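Local coordinates for YrdC-like domain-containing protein (Streptococcus mutans, PDB 3L7V), which is of unproven function but may bind double-stranded RNA and take part in tRNA modification, at residues 62-66 with 67-71; 170-173 with 174-178. One frame throughout, in Å; residues are numbered along the deposited sequence.

In the fold
From the N terminus the chain first meets contact 1, where strand 59-64 turns through K65 and V66 and returns as strand 67-72, a beta hairpin in the large mixed sheet of the YrdC-like fold. Strand 213-216 lies beside its first arm and strand 185-188 beside its second. Contact 1 closes that tight turn before contact 2 begins, so the two neither nest nor cross. Contact 2, one run of helix 167-180 between strands 158-163 and 185-188, closes no loop. Their centres are about 15 Å apart, yet they touch: CE of M71 lies 3.8 Å from CG2 of I172, so that I172 of the helix packs on M71 of the hairpin's second arm, while M176 also reaches helix 47-54.

Contact 1 (62-66 with 67-71); sequences CPTKV and GYIIM
The T64 methyl and the I69 side chain meet on one face of the hairpin, their branches set at a slant, with T64 CG2 3.5 Å from I69 CD1. I69 holds CG1 between its backbone N and carbonyl carbon (chi1 58°), which also brings CG1 close to C62 O. On the same face C62 SG, anti to its backbone N, lies 3.9 Å from the selenium of selenomethionine M71, the thiol and long apolar chain both compatible with a buried place. The other face pairs P63 with Y68: ring atom CE2 of Y68 lies 3.9 Å from P63 CB, and the phenol OH is hydrogen-bonded to D218 OD1 and to A217 N. Antiparallel bonds hold the arms together, I69 N to C62 O at 2.9 Å nearly straight (174°), while T64 N reaches G67 O at 2.8 Å. At the bend T64 OG1 accepts from V66 N (3.3 Å), an ST turn, and G67 takes backbone angles at which a CB would strike V66 O. The turn thus uses threonine for its hydroxyl acceptor and glycine for its lack of a CB, whereas backbone bonds join the arms, covered by apolar side chains on one face and the P63-Y68 pair on the other.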
# COMPACT_ATOMS: atom_id res chain seq x y z
N CYS A 62 -1.87 2.39 12.58
CA CYS A 62 -3.19 2.62 11.98
C CYS A 62 -3.84 1.34 11.45
O CYS A 62 -3.16 0.54 10.80
CB CYS A 62 -3.04 3.64 10.84
SG CYS A 62 -4.53 4.09 9.88
N PRO A 63 -5.16 1.15 11.69
CA PRO A 63 -5.92 -0.04 11.30
C PRO A 63 -6.10 -0.13 9.79
O PRO A 63 -6.19 0.91 9.13
CB PRO A 63 -7.30 0.18 11.93
CG PRO A 63 -7.20 1.41 12.74
CD PRO A 63 -6.04 2.19 12.22
N THR A 64 -6.17 -1.34 9.25
CA THR A 64 -6.54 -1.56 7.85
C THR A 64 -7.56 -2.68 7.75
O THR A 64 -7.92 -3.27 8.76
CB THR A 64 -5.32 -1.95 7.00
OG1 THR A 64 -4.91 -3.27 7.36
CG2 THR A 64 -4.18 -0.99 7.23
N LYS A 65 -8.01 -2.98 6.52
CA LYS A 65 -8.93 -4.09 6.26
C LYS A 65 -8.39 -5.46 6.71
O LYS A 65 -9.16 -6.35 7.08
CB LYS A 65 -9.30 -4.17 4.76
CG LYS A 65 -10.32 -3.14 4.26
CD LYS A 65 -10.59 -3.30 2.74
CE LYS A 65 -11.58 -2.26 2.23
NZ LYS A 65 -11.75 -2.31 0.74
N VAL A 66 -7.06 -5.65 6.66
CA VAL A 66 -6.47 -6.93 7.08
C VAL A 66 -5.57 -6.88 8.35
O VAL A 66 -4.90 -7.87 8.67
CB VAL A 66 -5.70 -7.62 5.93
CG1 VAL A 66 -6.62 -7.94 4.77
CG2 VAL A 66 -4.55 -6.73 5.48
N GLY A 67 -5.54 -5.75 9.06
CA GLY A 67 -4.79 -5.65 10.31
C GLY A 67 -4.28 -4.27 10.70
O GLY A 67 -5.07 -3.34 10.82
N TYR A 68 -2.97 -4.14 10.91
CA TYR A 68 -2.34 -2.88 11.35
C TYR A 68 -1.07 -2.52 10.54
O TYR A 68 -0.28 -3.41 10.21
CB TYR A 68 -2.04 -2.90 12.87
CG TYR A 68 -3.32 -2.77 13.69
CD1 TYR A 68 -4.00 -3.90 14.13
CD2 TYR A 68 -3.88 -1.52 13.95
CE1 TYR A 68 -5.19 -3.78 14.85
CE2 TYR A 68 -5.07 -1.39 14.65
CZ TYR A 68 -5.72 -2.52 15.10
OH TYR A 68 -6.90 -2.39 15.79
N ILE A 69 -0.93 -1.23 10.21
CA ILE A 69 0.25 -0.72 9.50
C ILE A 69 0.94 0.41 10.27
O ILE A 69 0.30 1.14 11.04
CB ILE A 69 -0.08 -0.18 8.07
CG1 ILE A 69 -1.13 0.95 8.14
CG2 ILE A 69 -0.51 -1.29 7.14
CD1 ILE A 69 -1.67 1.42 6.78
N ILE A 70 2.24 0.55 10.05
CA ILE A 70 2.99 1.74 10.44
C ILE A 70 3.06 2.73 9.26
O ILE A 70 3.39 2.35 8.14
CB ILE A 70 4.42 1.35 10.90
CG1 ILE A 70 4.33 0.26 11.98
CG2 ILE A 70 5.18 2.59 11.40
CD1 ILE A 70 5.62 -0.50 12.22
N MSE A 71 2.74 4.00 9.53
CA MSE A 71 2.61 5.06 8.53
C MSE A 71 3.53 6.25 8.79
O MSE A 71 3.61 6.74 9.94
CB MSE A 71 1.17 5.61 8.53
CG MSE A 71 0.13 4.81 7.78
SE MSE A 71 -1.63 5.71 7.78
CE MSE A 71 -1.02 7.56 7.47

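Contact 2 (170-173 with 174-178); sequences EQIA and KEMWE
K174 N to E170 O, at 3.1 Å, is one of a run of i to i+4 backbone bonds. E175 N to Q171 O (169°), M176 N to I172 O (167°), W177 N to A173 O and E178 N to K174 O continue it. K174 N also makes a weak second bond to Q171 O, so that carbonyl receives two amides.

Apolar contact comes from residues one turn apart. CG2 of I172 lies 4.4 Å from CG of selenomethionine M176, a loose approach, and the same CG comes within 3.5 Å of I172 O. With CG beside the backbone N (chi1 -73°) and bends at both later torsions, the M176 chain reaches F50 and V53 of helix 47-54. Long and flexible, it suits an interface between helices, as the branched I172 suits the buried side. At A173, also buried, a lone CB takes up little space.

Polar ends find partners beyond this stretch. E170 OE2 accepts from G166 N just before the helix, Q171 NE2 donates to G43 O, and E175 OE2 forms a salt bridge with K179, one turn on. K174 extends as a straight chain on the exposed side. Cohesion within 170-178 is therefore chiefly that of backbone amides and carbonyls; E170 and E175 bond at the helix start or along it, while Q171, I172 and M176 meet other parts of the fold.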
# COMPACT_ATOMS: atom_id res chain seq x y z
N GLU A 170 -7.21 5.71 4.46
CA GLU A 170 -7.64 6.39 3.23
C GLU A 170 -7.96 7.87 3.49
O GLU A 170 -7.55 8.74 2.71
CB GLU A 170 -8.85 5.70 2.58
CG GLU A 170 -8.60 4.28 2.08
CD GLU A 170 -9.89 3.55 1.69
OE1 GLU A 170 -10.81 4.22 1.17
OE2 GLU A 170 -9.98 2.31 1.89
N GLN A 171 -8.68 8.15 4.58
CA GLN A 171 -8.97 9.54 4.94
C GLN A 171 -7.69 10.38 5.11
O GLN A 171 -7.57 11.48 4.55
CB GLN A 171 -9.87 9.63 6.19
CG GLN A 171 -11.28 9.06 5.98
CD GLN A 171 -12.05 8.79 7.28
OE1 GLN A 171 -11.45 8.56 8.34
NE2 GLN A 171 -13.38 8.79 7.20
N ILE A 172 -6.73 9.87 5.86
CA ILE A 172 -5.49 10.62 6.10
C ILE A 172 -4.68 10.85 4.82
O ILE A 172 -4.19 11.96 4.60
CB ILE A 172 -4.62 9.94 7.19
CG1 ILE A 172 -5.37 9.98 8.53
CG2 ILE A 172 -3.25 10.60 7.24
CD1 ILE A 172 -4.63 9.39 9.72
N ALA A 173 -4.53 9.82 3.99
CA ALA A 173 -3.80 9.94 2.72
C ALA A 173 -4.42 10.97 1.77
O ALA A 173 -3.72 11.64 1.01
CB ALA A 173 -3.69 8.58 2.03
N LYS A 174 -5.75 11.08 1.80
CA LYS A 174 -6.46 12.01 0.93
C LYS A 174 -6.26 13.47 1.36
O LYS A 174 -6.05 14.35 0.51
CB LYS A 174 -7.96 11.67 0.88
CG LYS A 174 -8.73 12.44 -0.20
CD LYS A 174 -10.22 12.18 -0.12
CE LYS A 174 -10.94 12.66 -1.38
NZ LYS A 174 -12.42 12.51 -1.28
N GLU A 175 -6.34 13.74 2.67
CA GLU A 175 -6.06 15.08 3.20
C GLU A 175 -4.63 15.52 2.92
O GLU A 175 -4.41 16.66 2.52
CB GLU A 175 -6.30 15.14 4.71
CG GLU A 175 -7.73 15.42 5.10
CD GLU A 175 -8.21 16.79 4.66
OE1 GLU A 175 -7.49 17.77 4.90
OE2 GLU A 175 -9.31 16.88 4.09
N MSE A 176 -3.66 14.64 3.15
CA MSE A 176 -2.26 14.97 2.91
C MSE A 176 -2.03 15.35 1.44
O MSE A 176 -1.40 16.37 1.14
CB MSE A 176 -1.33 13.84 3.34
CG MSE A 176 -1.17 13.68 4.88
SE MSE A 176 -0.00 15.03 5.75
CE MSE A 176 1.78 14.38 5.25
N TRP A 177 -2.56 14.54 0.53
CA TRP A 177 -2.44 14.83 -0.90
C TRP A 177 -3.13 16.13 -1.33
O TRP A 177 -2.51 17.02 -1.91
CB TRP A 177 -2.97 13.66 -1.74
CG TRP A 177 -2.83 13.92 -3.21
CD1 TRP A 177 -3.82 14.25 -4.08
CD2 TRP A 177 -1.61 13.89 -3.97
NE1 TRP A 177 -3.30 14.42 -5.34
CE2 TRP A 177 -1.95 14.21 -5.30
CE3 TRP A 177 -0.27 13.63 -3.65
CZ2 TRP A 177 -0.99 14.27 -6.33
CZ3 TRP A 177 0.69 13.69 -4.68
CH2 TRP A 177 0.32 14.01 -6.00
N GLU A 178 -4.42 16.24 -1.06
CA GLU A 178 -5.21 17.35 -1.59
C GLU A 178 -4.92 18.68 -0.89
O GLU A 178 -5.02 19.74 -1.51
CB GLU A 178 -6.71 17.02 -1.54
CG GLU A 178 -7.19 16.10 -2.66
CD GLU A 178 -8.65 15.66 -2.53
OE1 GLU A 178 -9.36 16.17 -1.63
OE2 GLU A 178 -9.10 14.81 -3.33